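Local coordinates for methyltransferase-like protein (Saccharopolyspora spinosa, PDB 4PNE) that catalyses a [4+2] cycloaddition in spinosyn biosynthesis, using a methyltransferase-like fold that here holds S-adenosyl-L-homocysteine, at residues R87-G92 / N114-T119; D162-M167 / R185-G190; G190-V195 / I294-K299. One frame throughout, in Å; residues are numbered along the deposited sequence.

Contact 1: residues R87-G92 / N114-T119; sequences RTVLDG and NAIQIT
Asn114 OD1 receives a hydrogen bond of 2.9 Å from water 1, and the same water gives a second, weak one to Asp91 O at 3.2 Å. That shared water is the polar link between 87-92 and 114-119; the remaining contacts between the two segments are van der Waals. The other end of the amide is already employed, since Asn114 ND2 bonds to Val110 O in the preceding helix. This should fix the rotation of the amide and keep OD1 turned to the water. The CG1 methyl of Val89 lies 3.9 Å from Asn114 OD1, shielding part of the oxygen.

Val89 and Ile116 meet tip to tip. Ile116 places CG1 between its own backbone N and carbonyl carbon (chi1 65°) and then runs straight out, which carries CD1 to 4.1 Å from Val89 CG1 and almost as near to CG2, so the methyl rests against both branches of the valine. The other branch of Ile116, CG2, meets the backbone instead, 3.8 Å from Asp91 O. Farther out the chains simply graze each other, Gly92 C lying 3.8 Å from Ala115 O, where Ala115 centres an inverse gamma turn closed by a weak bond from Ile116 N to Asn114 O.

This is a surface contact beside the start of strand 117-122. Val89 follows helix 73-88 and also leans on Leu96 of strand 95-99, while 114-119 leads from helix 105-113 into strand 117-122, whose Gln117 pairs through its backbone with Val94 and Leu96.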
ATOM      1  N   ARG A  87       9.143  10.963   5.227  1.00 11.48           N
ATOM      2  CA  ARG A  87       8.090  11.969   5.286  1.00 17.31           C
ATOM      3  C   ARG A  87       7.162  11.780   6.479  1.00 16.06           C
ATOM      4  O   ARG A  87       6.364  12.672   6.795  1.00 14.97           O
ATOM      5  CB  ARG A  87       7.279  11.944   3.986  1.00 20.45           C
ATOM      6  CG  ARG A  87       8.010  12.477   2.772  1.00 21.71           C
ATOM      7  CD  ARG A  87       7.485  11.823   1.487  1.00 17.32           C
ATOM      8  NE  ARG A  87       8.143  12.297   0.274  1.00 22.69           N
ATOM      9  CZ  ARG A  87       9.435  12.123  -0.013  1.00 30.67           C
ATOM     10  NH1 ARG A  87      10.258  11.520   0.846  1.00 23.76           N
ATOM     11  NH2 ARG A  87       9.928  12.601  -1.154  1.00 34.02           N
ATOM     12  N   THR A  88       7.291  10.639   7.166  1.00 13.54           N
ATOM     13  CA  THR A  88       6.297  10.246   8.153  1.00 13.72           C
ATOM     14  C   THR A  88       6.873   9.850   9.514  1.00 13.00           C
ATOM     15  O   THR A  88       6.173   9.941  10.510  1.00 17.95           O
ATOM     16  CB  THR A  88       5.437   9.074   7.653  1.00 16.74           C
ATOM     17  OG1 THR A  88       6.278   7.948   7.361  1.00 12.58           O
ATOM     18  CG2 THR A  88       4.692   9.479   6.436  1.00 12.99           C
ATOM     19  N   VAL A  89       8.134   9.437   9.566  1.00 14.88           N
ATOM     20  CA  VAL A  89       8.738   9.000  10.821  1.00 14.98           C
ATOM     21  C   VAL A  89       9.659  10.127  11.222  1.00 14.77           C
ATOM     22  O   VAL A  89      10.775  10.235  10.734  1.00 18.01           O
ATOM     23  CB  VAL A  89       9.491   7.668  10.678  1.00 17.76           C
ATOM     24  CG1 VAL A  89      10.182   7.267  11.973  1.00 15.91           C
ATOM     25  CG2 VAL A  89       8.525   6.559  10.231  1.00 16.18           C
ATOM     26  N   LEU A  90       9.173  10.985  12.106  1.00 17.03           N
ATOM     27  CA  LEU A  90       9.835  12.256  12.336  1.00 17.99           C
ATOM     28  C   LEU A  90      10.725  12.222  13.579  1.00 25.30           C
ATOM     29  O   LEU A  90      11.503  13.151  13.814  1.00 20.66           O
ATOM     30  CB  LEU A  90       8.793  13.360  12.457  1.00 19.29           C
ATOM     31  CG  LEU A  90       7.778  13.484  11.310  1.00 19.61           C
ATOM     32  CD1 LEU A  90       6.854  14.651  11.584  1.00 21.37           C
ATOM     33  CD2 LEU A  90       8.449  13.625   9.951  1.00 22.93           C
ATOM     34  N   ASP A  91      10.643  11.142  14.353  1.00 19.19           N
ATOM     35  CA  ASP A  91      11.457  11.004  15.547  1.00 18.67           C
ATOM     36  C   ASP A  91      11.487   9.548  15.976  1.00 19.30           C
ATOM     37  O   ASP A  91      10.704   8.758  15.477  1.00 18.44           O
ATOM     38  CB  ASP A  91      10.883  11.875  16.666  1.00 24.05           C
ATOM     39  CG  ASP A  91      11.930  12.339  17.645  1.00 34.35           C
ATOM     40  OD1 ASP A  91      13.020  11.713  17.729  1.00 33.19           O
ATOM     41  OD2 ASP A  91      11.656  13.359  18.314  1.00 34.07           O
ATOM     42  N   GLY A  92      12.384   9.194  16.893  1.00 18.63           N
ATOM     43  CA  GLY A  92      12.283   7.913  17.565  1.00 16.86           C
ATOM     44  C   GLY A  92      11.131   7.970  18.560  1.00 16.18           C
ATOM     45  O   GLY A  92      10.714   9.043  18.983  1.00 17.00           O
ATOM     46  N   ASN A 114      14.832   2.111  13.057  1.00 16.00           N
ATOM     47  CA  ASN A 114      14.079   3.134  13.804  1.00 17.06           C
ATOM     48  C   ASN A 114      13.454   2.532  15.059  1.00 16.89           C
ATOM     49  O   ASN A 114      12.679   1.568  14.983  1.00 13.51           O
ATOM     50  CB  ASN A 114      12.987   3.746  12.915  1.00 16.29           C
ATOM     51  CG  ASN A 114      13.558   4.529  11.758  1.00 22.02           C
ATOM     52  OD1 ASN A 114      13.809   5.716  11.885  1.00 22.10           O
ATOM     53  ND2 ASN A 114      13.745   3.874  10.616  1.00 17.52           N
ATOM     54  N   ALA A 115      13.802   3.097  16.219  1.00 18.69           N
ATOM     55  CA  ALA A 115      13.232   2.652  17.477  1.00 16.47           C
ATOM     56  C   ALA A 115      11.842   3.257  17.671  1.00 17.09           C
ATOM     57  O   ALA A 115      11.642   4.224  18.436  1.00 16.31           O
ATOM     58  CB  ALA A 115      14.133   3.000  18.628  1.00 18.09           C
ATOM     59  N   ILE A 116      10.890   2.692  16.947  1.00 13.00           N
ATOM     60  CA  ILE A 116       9.488   3.084  16.980  1.00 12.82           C
ATOM     61  C   ILE A 116       8.632   1.860  17.154  1.00 16.23           C
ATOM     62  O   ILE A 116       9.132   0.736  17.146  1.00 15.52           O
ATOM     63  CB  ILE A 116       9.070   3.838  15.687  1.00 13.33           C
ATOM     64  CG1 ILE A 116       9.161   2.936  14.446  1.00 14.87           C
ATOM     65  CG2 ILE A 116       9.946   5.028  15.492  1.00 13.75           C
ATOM     66  CD1 ILE A 116       8.724   3.621  13.164  1.00 15.98           C
ATOM     67  N   GLN A 117       7.334   2.090  17.333  1.00 11.99           N
ATOM     68  CA  GLN A 117       6.365   1.017  17.447  1.00 11.00           C
ATOM     69  C   GLN A 117       5.396   1.105  16.270  1.00 12.06           C
ATOM     70  O   GLN A 117       4.734   2.128  16.076  1.00 13.01           O
ATOM     71  CB  GLN A 117       5.618   1.077  18.779  1.00 13.76           C
ATOM     72  CG  GLN A 117       6.416   0.533  19.973  1.00 17.65           C
ATOM     73  CD  GLN A 117       7.333   1.581  20.581  1.00 22.59           C
ATOM     74  OE1 GLN A 117       6.905   2.394  21.384  1.00 17.12           O
ATOM     75  NE2 GLN A 117       8.604   1.565  20.193  1.00 21.22           N
ATOM     76  N   ILE A 118       5.374   0.057  15.446  1.00  9.70           N
ATOM     77  CA  ILE A 118       4.475  -0.026  14.311  1.00 12.51           C
ATOM     78  C   ILE A 118       3.416  -1.062  14.590  1.00 12.83           C
ATOM     79  O   ILE A 118       3.735  -2.201  14.948  1.00 12.41           O
ATOM     80  CB  ILE A 118       5.207  -0.392  13.034  1.00 13.07           C
ATOM     81  CG1 ILE A 118       6.344   0.588  12.758  1.00 13.04           C
ATOM     82  CG2 ILE A 118       4.221  -0.372  11.878  1.00 10.90           C
ATOM     83  CD1 ILE A 118       7.217   0.223  11.535  1.00 13.15           C
ATOM     84  N   THR A 119       2.172  -0.631  14.454  1.00 10.12           N
ATOM     85  CA  THR A 119       0.994  -1.478  14.457  1.00 11.64           C
ATOM     86  C   THR A 119       0.620  -1.661  12.991  1.00 10.80           C
ATOM     87  O   THR A 119       0.166  -0.723  12.380  1.00 11.18           O
ATOM     88  CB  THR A 119      -0.169  -0.837  15.244  1.00 19.87           C
ATOM     89  OG1 THR A 119       0.235  -0.606  16.617  1.00 23.58           O
ATOM     90  CG2 THR A 119      -1.413  -1.713  15.213  1.00 22.13           C
TER
HETATM   91  O   HOH W   1      13.102   6.961  14.372  1.00 24.52           O

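Contact 2: residues D162-M167 / R185-G190; sequences DAAWAM and RVLKPG. With SAH (S-adenosyl-L-homocysteine), chain C.
Lys188 reaches back from its own strand to Asp162, and its side chain is worth following outward. CB already points toward 162-167, and beyond CG the chain is fully extended and crosses the aspartate at a slant. CD is the first atom to arrive, 3.6 Å from Asp162 OD1; CE passes the same oxygen a little farther off. NZ then completes a salt bridge to Asp162 OD1 at 3.4 Å, with only a weak hydrogen bond in it, and sits nearly as close to OD2 (3.5 Å), so the ammonium faces the carboxylate as a whole more than one oxygen. Asp162 OD2 has a firmer partner in Arg95 N, which probably steadies the carboxylate with OD1 toward the lysine.

Leu187, the first residue to leave helical geometry after helix 176-186, supplies the apolar half. With CG anti to its carbonyl carbon (chi1 -78°), its CD2 methyl is delivered onto the backbone of the strand, 3.7 Å from Ala163 C, and it also approaches Ala164 CB at 4.2 Å. Ala163 turns its own methyl away from the leucine, which therefore meets main chain at that residue.

At the far end of 162-167, Met167 bends at its thioether so that CE stands 3.4 Å above the plane of the Trp165 ring, offset toward the rim. Its carbonyl oxygen, Met167 O, accepts a 2.9 Å hydrogen bond from the amino N of S-adenosyl-L-homocysteine. The layout is a beta-alpha-beta crossover: strand 161-167, helix 176-186, then the parallel neighbour 191-200, with the ligand held at the carboxyl end of the first strand, as in Rossmann-like methyltransferases.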
ATOM      1  N   ASP A 162       1.053   8.670  16.344  1.00 11.16           N
ATOM      2  CA  ASP A 162       1.795   9.821  15.870  1.00 10.61           C
ATOM      3  C   ASP A 162       1.809   9.929  14.342  1.00 10.78           C
ATOM      4  O   ASP A 162       1.950  11.017  13.785  1.00 11.71           O
ATOM      5  CB  ASP A 162       3.243   9.766  16.368  1.00 12.52           C
ATOM      6  CG  ASP A 162       3.336   9.717  17.888  1.00 17.11           C
ATOM      7  OD1 ASP A 162       3.131  10.763  18.530  1.00 19.82           O
ATOM      8  OD2 ASP A 162       3.592   8.643  18.474  1.00 14.61           O
ATOM      9  N   ALA A 163       1.684   8.791  13.668  1.00 10.25           N
ATOM     10  CA  ALA A 163       1.776   8.744  12.225  1.00 10.34           C
ATOM     11  C   ALA A 163       1.059   7.533  11.695  1.00  8.62           C
ATOM     12  O   ALA A 163       0.719   6.604  12.448  1.00 10.39           O
ATOM     13  CB  ALA A 163       3.212   8.719  11.778  1.00 14.44           C
ATOM     14  N   ALA A 164       0.854   7.546  10.390  1.00 10.77           N
ATOM     15  CA  ALA A 164       0.255   6.446   9.683  1.00 10.56           C
ATOM     16  C   ALA A 164       0.773   6.355   8.269  1.00  8.73           C
ATOM     17  O   ALA A 164       1.143   7.367   7.684  1.00 10.67           O
ATOM     18  CB  ALA A 164      -1.239   6.620   9.662  1.00 10.42           C
ATOM     19  N   TRP A 165       0.746   5.147   7.713  1.00  7.96           N
ATOM     20  CA  TRP A 165       0.965   4.888   6.295  1.00  9.54           C
ATOM     21  C   TRP A 165      -0.314   4.320   5.656  1.00  9.89           C
ATOM     22  O   TRP A 165      -1.000   3.517   6.259  1.00 10.50           O
ATOM     23  CB  TRP A 165       2.066   3.878   6.060  1.00 12.61           C
ATOM     24  CG  TRP A 165       3.390   4.216   6.549  1.00  9.58           C
ATOM     25  CD1 TRP A 165       3.872   5.467   6.811  1.00 11.25           C
ATOM     26  CD2 TRP A 165       4.434   3.300   6.883  1.00 11.69           C
ATOM     27  NE1 TRP A 165       5.175   5.384   7.236  1.00 11.95           N
ATOM     28  CE2 TRP A 165       5.536   4.061   7.291  1.00 14.08           C
ATOM     29  CE3 TRP A 165       4.558   1.901   6.828  1.00 15.95           C
ATOM     30  CZ2 TRP A 165       6.724   3.480   7.702  1.00 17.91           C
ATOM     31  CZ3 TRP A 165       5.744   1.329   7.204  1.00 19.70           C
ATOM     32  CH2 TRP A 165       6.813   2.104   7.633  1.00 20.96           C
ATOM     33  N   ALA A 166      -0.557   4.646   4.384  1.00 11.80           N
ATOM     34  CA  ALA A 166      -1.467   3.861   3.560  1.00 10.79           C
ATOM     35  C   ALA A 166      -0.797   3.762   2.206  1.00 11.51           C
ATOM     36  O   ALA A 166      -1.018   4.606   1.337  1.00 10.46           O
ATOM     37  CB  ALA A 166      -2.852   4.479   3.460  1.00 11.07           C
ATOM     38  N   MET A 167       0.079   2.765   2.086  1.00 10.37           N
ATOM     39  CA  MET A 167       0.824   2.507   0.868  1.00 11.23           C
ATOM     40  C   MET A 167       0.057   1.512   0.041  1.00 11.85           C
ATOM     41  O   MET A 167       0.082   0.329   0.338  1.00 11.51           O
ATOM     42  CB  MET A 167       2.230   2.020   1.203  1.00 10.64           C
ATOM     43  CG  MET A 167       3.194   3.102   1.632  1.00 16.64           C
ATOM     44  SD  MET A 167       4.941   2.549   1.693  1.00 23.60           S
ATOM     45  CE  MET A 167       4.884   1.927   3.353  1.00 21.97           C
ATOM     46  N   ARG A 185      -9.259  10.073  12.886  1.00 12.45           N
ATOM     47  CA  ARG A 185      -9.708   9.912  14.264  1.00 12.57           C
ATOM     48  C   ARG A 185      -8.586   9.391  15.172  1.00 13.28           C
ATOM     49  O   ARG A 185      -8.357   9.934  16.271  1.00 14.02           O
ATOM     50  CB  ARG A 185     -10.896   8.945  14.353  1.00 12.49           C
ATOM     51  CG  ARG A 185     -11.501   8.813  15.771  1.00 12.04           C
ATOM     52  CD  ARG A 185     -12.720   7.902  15.819  1.00 16.86           C
ATOM     53  NE  ARG A 185     -12.384   6.517  15.470  1.00 17.03           N
ATOM     54  CZ  ARG A 185     -11.717   5.680  16.269  1.00 14.16           C
ATOM     55  NH1 ARG A 185     -11.329   6.082  17.481  1.00 17.30           N
ATOM     56  NH2 ARG A 185     -11.469   4.437  15.868  1.00 15.29           N
ATOM     57  N   VAL A 186      -7.904   8.327  14.751  1.00 11.18           N
ATOM     58  CA  VAL A 186      -6.921   7.686  15.633  1.00 14.79           C
ATOM     59  C   VAL A 186      -5.534   8.348  15.583  1.00 13.02           C
ATOM     60  O   VAL A 186      -4.707   8.060  16.427  1.00 11.95           O
ATOM     61  CB  VAL A 186      -6.776   6.165  15.333  1.00  9.56           C
ATOM     62  CG1 VAL A 186      -8.119   5.471  15.394  1.00 12.79           C
ATOM     63  CG2 VAL A 186      -6.140   5.946  13.957  1.00 11.43           C
ATOM     64  N   LEU A 187      -5.274   9.243  14.629  1.00 11.58           N
ATOM     65  CA  LEU A 187      -4.076  10.071  14.693  1.00 11.55           C
ATOM     66  C   LEU A 187      -4.211  11.083  15.815  1.00 13.69           C
ATOM     67  O   LEU A 187      -5.314  11.569  16.069  1.00 12.16           O
ATOM     68  CB  LEU A 187      -3.830  10.828  13.388  1.00 11.27           C
ATOM     69  CG  LEU A 187      -3.235  10.044  12.232  1.00 11.27           C
ATOM     70  CD1 LEU A 187      -3.317  10.860  10.980  1.00 13.25           C
ATOM     71  CD2 LEU A 187      -1.796   9.708  12.516  1.00  8.39           C
ATOM     72  N   LYS A 188      -3.084  11.400  16.435  1.00 11.02           N
ATOM     73  CA  LYS A 188      -2.993  12.501  17.391  1.00 11.96           C
ATOM     74  C   LYS A 188      -3.046  13.806  16.628  1.00 13.11           C
ATOM     75  O   LYS A 188      -2.734  13.849  15.445  1.00 13.29           O
ATOM     76  CB  LYS A 188      -1.697  12.368  18.202  1.00 13.04           C
ATOM     77  CG  LYS A 188      -1.666  11.142  19.061  1.00 14.74           C
ATOM     78  CD  LYS A 188      -0.293  10.890  19.665  1.00 17.01           C
ATOM     79  CE  LYS A 188      -0.288   9.630  20.492  1.00 22.98           C
ATOM     80  NZ  LYS A 188       1.105   9.247  20.865  1.00 32.50           N
ATOM     81  N   PRO A 189      -3.434  14.903  17.301  1.00 14.81           N
ATOM     82  CA  PRO A 189      -3.334  16.192  16.613  1.00 14.71           C
ATOM     83  C   PRO A 189      -1.921  16.454  16.128  1.00 12.61           C
ATOM     84  O   PRO A 189      -0.940  16.227  16.871  1.00 15.52           O
ATOM     85  CB  PRO A 189      -3.744  17.208  17.694  1.00 18.22           C
ATOM     86  CG  PRO A 189      -4.577  16.420  18.644  1.00 21.23           C
ATOM     87  CD  PRO A 189      -4.008  15.020  18.652  1.00 17.17           C
ATOM     88  N   GLY A 190      -1.820  16.888  14.872  1.00 14.03           N
ATOM     89  CA  GLY A 190      -0.528  17.055  14.244  1.00 15.61           C
ATOM     90  C   GLY A 190       0.050  15.784  13.634  1.00 14.61           C
ATOM     91  O   GLY A 190       1.071  15.852  12.983  1.00 15.82           O
TER
HETATM   92  N   SAH C 301       1.269  -1.468   2.331  1.00 14.33           N
HETATM   93  CA  SAH C 301       1.715  -2.800   1.909  1.00 14.15           C
HETATM   94  CB  SAH C 301       0.656  -3.612   1.170  1.00 12.04           C
HETATM   95  CG  SAH C 301      -0.151  -2.934   0.090  1.00 15.82           C
HETATM   96  SD  SAH C 301      -1.199  -4.122  -0.763  1.00 13.88           S
HETATM   97  C   SAH C 301       2.950  -2.664   1.063  1.00 15.95           C
HETATM   98  O   SAH C 301       3.649  -3.640   0.859  1.00 14.49           O
HETATM   99  OXT SAH C 301       3.291  -1.548   0.661  1.00 12.84           O
HETATM  100  C5' SAH C 301      -2.778  -3.603  -0.042  1.00 13.54           C
HETATM  101  C4' SAH C 301      -2.940  -3.982   1.423  1.00 13.18           C
HETATM  102  O4' SAH C 301      -4.093  -3.342   1.955  1.00 13.04           O
HETATM  103  C3' SAH C 301      -3.152  -5.466   1.664  1.00 13.27           C
HETATM  104  O3' SAH C 301      -2.302  -5.809   2.743  1.00 13.01           O
HETATM  105  C2' SAH C 301      -4.624  -5.572   2.026  1.00 12.47           C
HETATM  106  O2' SAH C 301      -5.013  -6.681   2.834  1.00 14.47           O
HETATM  107  C1' SAH C 301      -4.842  -4.236   2.734  1.00 11.84           C
HETATM  108  N9  SAH C 301      -6.267  -3.864   2.823  1.00 12.01           N
HETATM  109  C8  SAH C 301      -7.230  -3.833   1.867  1.00 17.45           C
HETATM  110  N7  SAH C 301      -8.409  -3.471   2.421  1.00 13.74           N
HETATM  111  C5  SAH C 301      -8.200  -3.285   3.739  1.00 11.02           C
HETATM  112  C6  SAH C 301      -9.031  -2.935   4.783  1.00 15.50           C
HETATM  113  N6  SAH C 301     -10.316  -2.678   4.592  1.00 16.07           N
HETATM  114  N1  SAH C 301      -8.513  -2.806   6.022  1.00 11.53           N
HETATM  115  C2  SAH C 301      -7.177  -3.044   6.267  1.00 13.25           C
HETATM  116  N3  SAH C 301      -6.355  -3.439   5.251  1.00 14.60           N
HETATM  117  C4  SAH C 301      -6.862  -3.526   4.001  1.00 11.18           C

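Contact 3: residues G190-V195 / I294-K299; sequences GGILGV and ILTARK
Val195 and Leu295 form an antiparallel hydrogen-bonded pair at the point where the otherwise parallel methyltransferase sheet reverses: strand 290-298 lies between 191-200 and 236-242, giving the strand order 3-2-1-4-5-7-6 familiar from class I methyltransferases. These two residues bury the most surface. Their backbones exchange two nearly straight bonds, Val195 N to Leu295 O at 2.8 Å (174°) and Leu295 N to Val195 O, also 2.8 Å (179°). Both side chains rise from the same face of the sheet, where Val195 CB and Leu295 CB stand 4.2 Å apart; Leu295 goes on to pack against Leu226, Leu227 and Leu230 of helix 223-233.

Ala297 is the next large contributor on that face. Its backbone pairs with Leu193 both ways, Leu193 N reaching Ala297 O at 2.7 Å and Ala297 N returning to Leu193 O. Phe235 covers the alanine methyl. On the other face the Ile192 CG2 methyl presses on Thr296 CG2 at 3.6 Å, while Ile192 CD1, at the end of the CG1 branch, touches Arg298 CB.

The regular ladder ends at Gly190, whose positive phi (84°) calls for glycine. Its N still bonds to Lys299 O at 2.8 Å, but from above the carbonyl plane, unlike the in-plane bond that Lys299 N makes to Gly191 O. Arg298 carries its guanidinium outward to a salt bridge with Glu236, and at the edge of that group, in its plane, water 2 accepts from Arg298 NH1 at 3.0 Å while donating to Gly190 O at 2.7 Å.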
ATOM      1  N   GLY A 190      -1.820  16.888  14.872  1.00 14.03           N
ATOM      2  CA  GLY A 190      -0.528  17.055  14.244  1.00 15.61           C
ATOM      3  C   GLY A 190       0.050  15.784  13.634  1.00 14.61           C
ATOM      4  O   GLY A 190       1.071  15.852  12.983  1.00 15.82           O
ATOM      5  N   GLY A 191      -0.577  14.638  13.884  1.00 13.35           N
ATOM      6  CA  GLY A 191      -0.114  13.369  13.346  1.00 11.86           C
ATOM      7  C   GLY A 191      -0.105  13.347  11.828  1.00 14.24           C
ATOM      8  O   GLY A 191      -1.019  13.855  11.188  1.00 13.38           O
ATOM      9  N   ILE A 192       0.901  12.678  11.280  1.00 12.62           N
ATOM     10  CA  ILE A 192       1.150  12.645   9.854  1.00 11.89           C
ATOM     11  C   ILE A 192       0.701  11.363   9.167  1.00 13.28           C
ATOM     12  O   ILE A 192       0.966  10.273   9.669  1.00 13.37           O
ATOM     13  CB  ILE A 192       2.636  12.795   9.583  1.00 14.31           C
ATOM     14  CG1 ILE A 192       3.215  13.981  10.344  1.00 24.61           C
ATOM     15  CG2 ILE A 192       2.878  12.910   8.081  1.00 16.55           C
ATOM     16  CD1 ILE A 192       2.796  15.319   9.819  1.00 25.57           C
ATOM     17  N   LEU A 193       0.012  11.503   8.035  1.00 12.54           N
ATOM     18  CA  LEU A 193      -0.369  10.367   7.195  1.00 10.57           C
ATOM     19  C   LEU A 193       0.373  10.426   5.884  1.00 12.15           C
ATOM     20  O   LEU A 193       0.324  11.441   5.192  1.00 13.24           O
ATOM     21  CB  LEU A 193      -1.874  10.349   6.912  1.00 10.86           C
ATOM     22  CG  LEU A 193      -2.404   9.390   5.836  1.00 13.38           C
ATOM     23  CD1 LEU A 193      -2.214   7.925   6.245  1.00 11.11           C
ATOM     24  CD2 LEU A 193      -3.889   9.709   5.525  1.00 14.48           C
ATOM     25  N   GLY A 194       1.041   9.343   5.526  1.00  9.25           N
ATOM     26  CA  GLY A 194       1.652   9.231   4.220  1.00 12.29           C
ATOM     27  C   GLY A 194       0.900   8.229   3.390  1.00 12.04           C
ATOM     28  O   GLY A 194       0.723   7.099   3.833  1.00 11.34           O
ATOM     29  N   VAL A 195       0.469   8.647   2.208  1.00 11.54           N
ATOM     30  CA  VAL A 195      -0.296   7.837   1.278  1.00  9.47           C
ATOM     31  C   VAL A 195       0.419   7.662  -0.045  1.00 12.57           C
ATOM     32  O   VAL A 195       0.903   8.640  -0.620  1.00 11.94           O
ATOM     33  CB  VAL A 195      -1.671   8.480   0.987  1.00 10.36           C
ATOM     34  CG1 VAL A 195      -2.480   7.745  -0.100  1.00 13.12           C
ATOM     35  CG2 VAL A 195      -2.471   8.702   2.282  1.00 11.94           C
ATOM     36  N   ILE A 294       2.605  10.305  -4.308  1.00 10.55           N
ATOM     37  CA  ILE A 294       2.972  10.291  -2.913  1.00  9.08           C
ATOM     38  C   ILE A 294       2.350  11.513  -2.254  1.00 12.94           C
ATOM     39  O   ILE A 294       2.589  12.644  -2.697  1.00 12.86           O
ATOM     40  CB  ILE A 294       4.510  10.304  -2.695  1.00 11.29           C
ATOM     41  CG1 ILE A 294       5.176   9.161  -3.470  1.00 12.75           C
ATOM     42  CG2 ILE A 294       4.834  10.221  -1.210  1.00 17.25           C
ATOM     43  CD1 ILE A 294       6.720   9.258  -3.438  1.00 14.22           C
ATOM     44  N   LEU A 295       1.469  11.293  -1.282  1.00 11.61           N
ATOM     45  CA  LEU A 295       0.781  12.361  -0.551  1.00 10.34           C
ATOM     46  C   LEU A 295       1.170  12.352   0.930  1.00 14.10           C
ATOM     47  O   LEU A 295       1.229  11.293   1.561  1.00 12.84           O
ATOM     48  CB  LEU A 295      -0.736  12.193  -0.681  1.00 12.69           C
ATOM     49  CG  LEU A 295      -1.284  11.829  -2.079  1.00 19.10           C
ATOM     50  CD1 LEU A 295      -2.794  11.585  -2.050  1.00 22.57           C
ATOM     51  CD2 LEU A 295      -0.911  12.895  -3.115  1.00 20.64           C
ATOM     52  N   THR A 296       1.413  13.528   1.501  1.00 12.85           N
ATOM     53  CA  THR A 296       1.626  13.695   2.936  1.00 10.58           C
ATOM     54  C   THR A 296       0.544  14.634   3.433  1.00 19.57           C
ATOM     55  O   THR A 296       0.283  15.695   2.856  1.00 13.59           O
ATOM     56  CB  THR A 296       3.028  14.238   3.250  1.00 18.57           C
ATOM     57  OG1 THR A 296       4.000  13.468   2.530  1.00 23.26           O
ATOM     58  CG2 THR A 296       3.322  14.179   4.749  1.00 20.42           C
ATOM     59  N   ALA A 297      -0.122  14.216   4.495  1.00 13.99           N
ATOM     60  CA  ALA A 297      -1.218  14.952   5.065  1.00 13.82           C
ATOM     61  C   ALA A 297      -1.097  14.887   6.555  1.00 13.94           C
ATOM     62  O   ALA A 297      -0.354  14.047   7.076  1.00 13.94           O
ATOM     63  CB  ALA A 297      -2.526  14.381   4.624  1.00 16.55           C
ATOM     64  N   ARG A 298      -1.750  15.807   7.267  1.00 15.48           N
ATOM     65  CA  ARG A 298      -1.709  15.727   8.729  1.00 15.73           C
ATOM     66  C   ARG A 298      -3.034  16.128   9.374  1.00 13.04           C
ATOM     67  O   ARG A 298      -3.839  16.872   8.802  1.00 13.90           O
ATOM     68  CB  ARG A 298      -0.587  16.572   9.277  1.00 22.14           C
ATOM     69  CG  ARG A 298      -0.933  17.986   9.434  1.00 22.90           C
ATOM     70  CD  ARG A 298       0.063  18.670  10.318  1.00 20.45           C
ATOM     71  NE  ARG A 298       0.014  20.072   9.982  1.00 27.31           N
ATOM     72  CZ  ARG A 298       0.816  20.989  10.484  1.00 26.51           C
ATOM     73  NH1 ARG A 298       1.744  20.653  11.378  1.00 26.85           N
ATOM     74  NH2 ARG A 298       0.672  22.235  10.081  1.00 23.89           N
ATOM     75  N   LYS A 299      -3.251  15.600  10.559  1.00 15.49           N
ATOM     76  CA  LYS A 299      -4.355  15.981  11.396  1.00 15.53           C
ATOM     77  C   LYS A 299      -4.010  17.371  11.928  1.00 15.22           C
ATOM     78  O   LYS A 299      -2.893  17.590  12.389  1.00 16.88           O
ATOM     79  CB  LYS A 299      -4.540  14.994  12.529  1.00 14.12           C
ATOM     80  CG  LYS A 299      -5.831  15.204  13.355  1.00 13.39           C
ATOM     81  CD  LYS A 299      -6.014  14.147  14.380  1.00 13.66           C
ATOM     82  CE  LYS A 299      -7.370  14.238  15.061  1.00 13.13           C
ATOM     83  NZ  LYS A 299      -7.643  13.027  15.819  1.00 15.79           N
TER
HETATM   84  O   HOH W   2       2.466  18.179  12.978  1.00 22.42           O

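From the N terminus the contacts follow in series, none enclosing or crossing another. Contact 1 closes a short loop holding strand 95-99 and helix 105-113, bringing the exit of helix 73-88 to the start of strand 117-122. Contact 2 closes the next, around helix 176-186, and contact 3 begins at the Gly190 it shares, returning to the C-terminal strand after 98 intervening residues. All three reach one sheet. Thr88 OG1 lies 2.8 Å from Trp165 NE1, joining contacts 1 and 2; Leu187 O and Lys299 NZ, also 2.8 Å apart, join 2 and 3; Leu90 CD1 packs on Ile192 CG1 between 1 and 3.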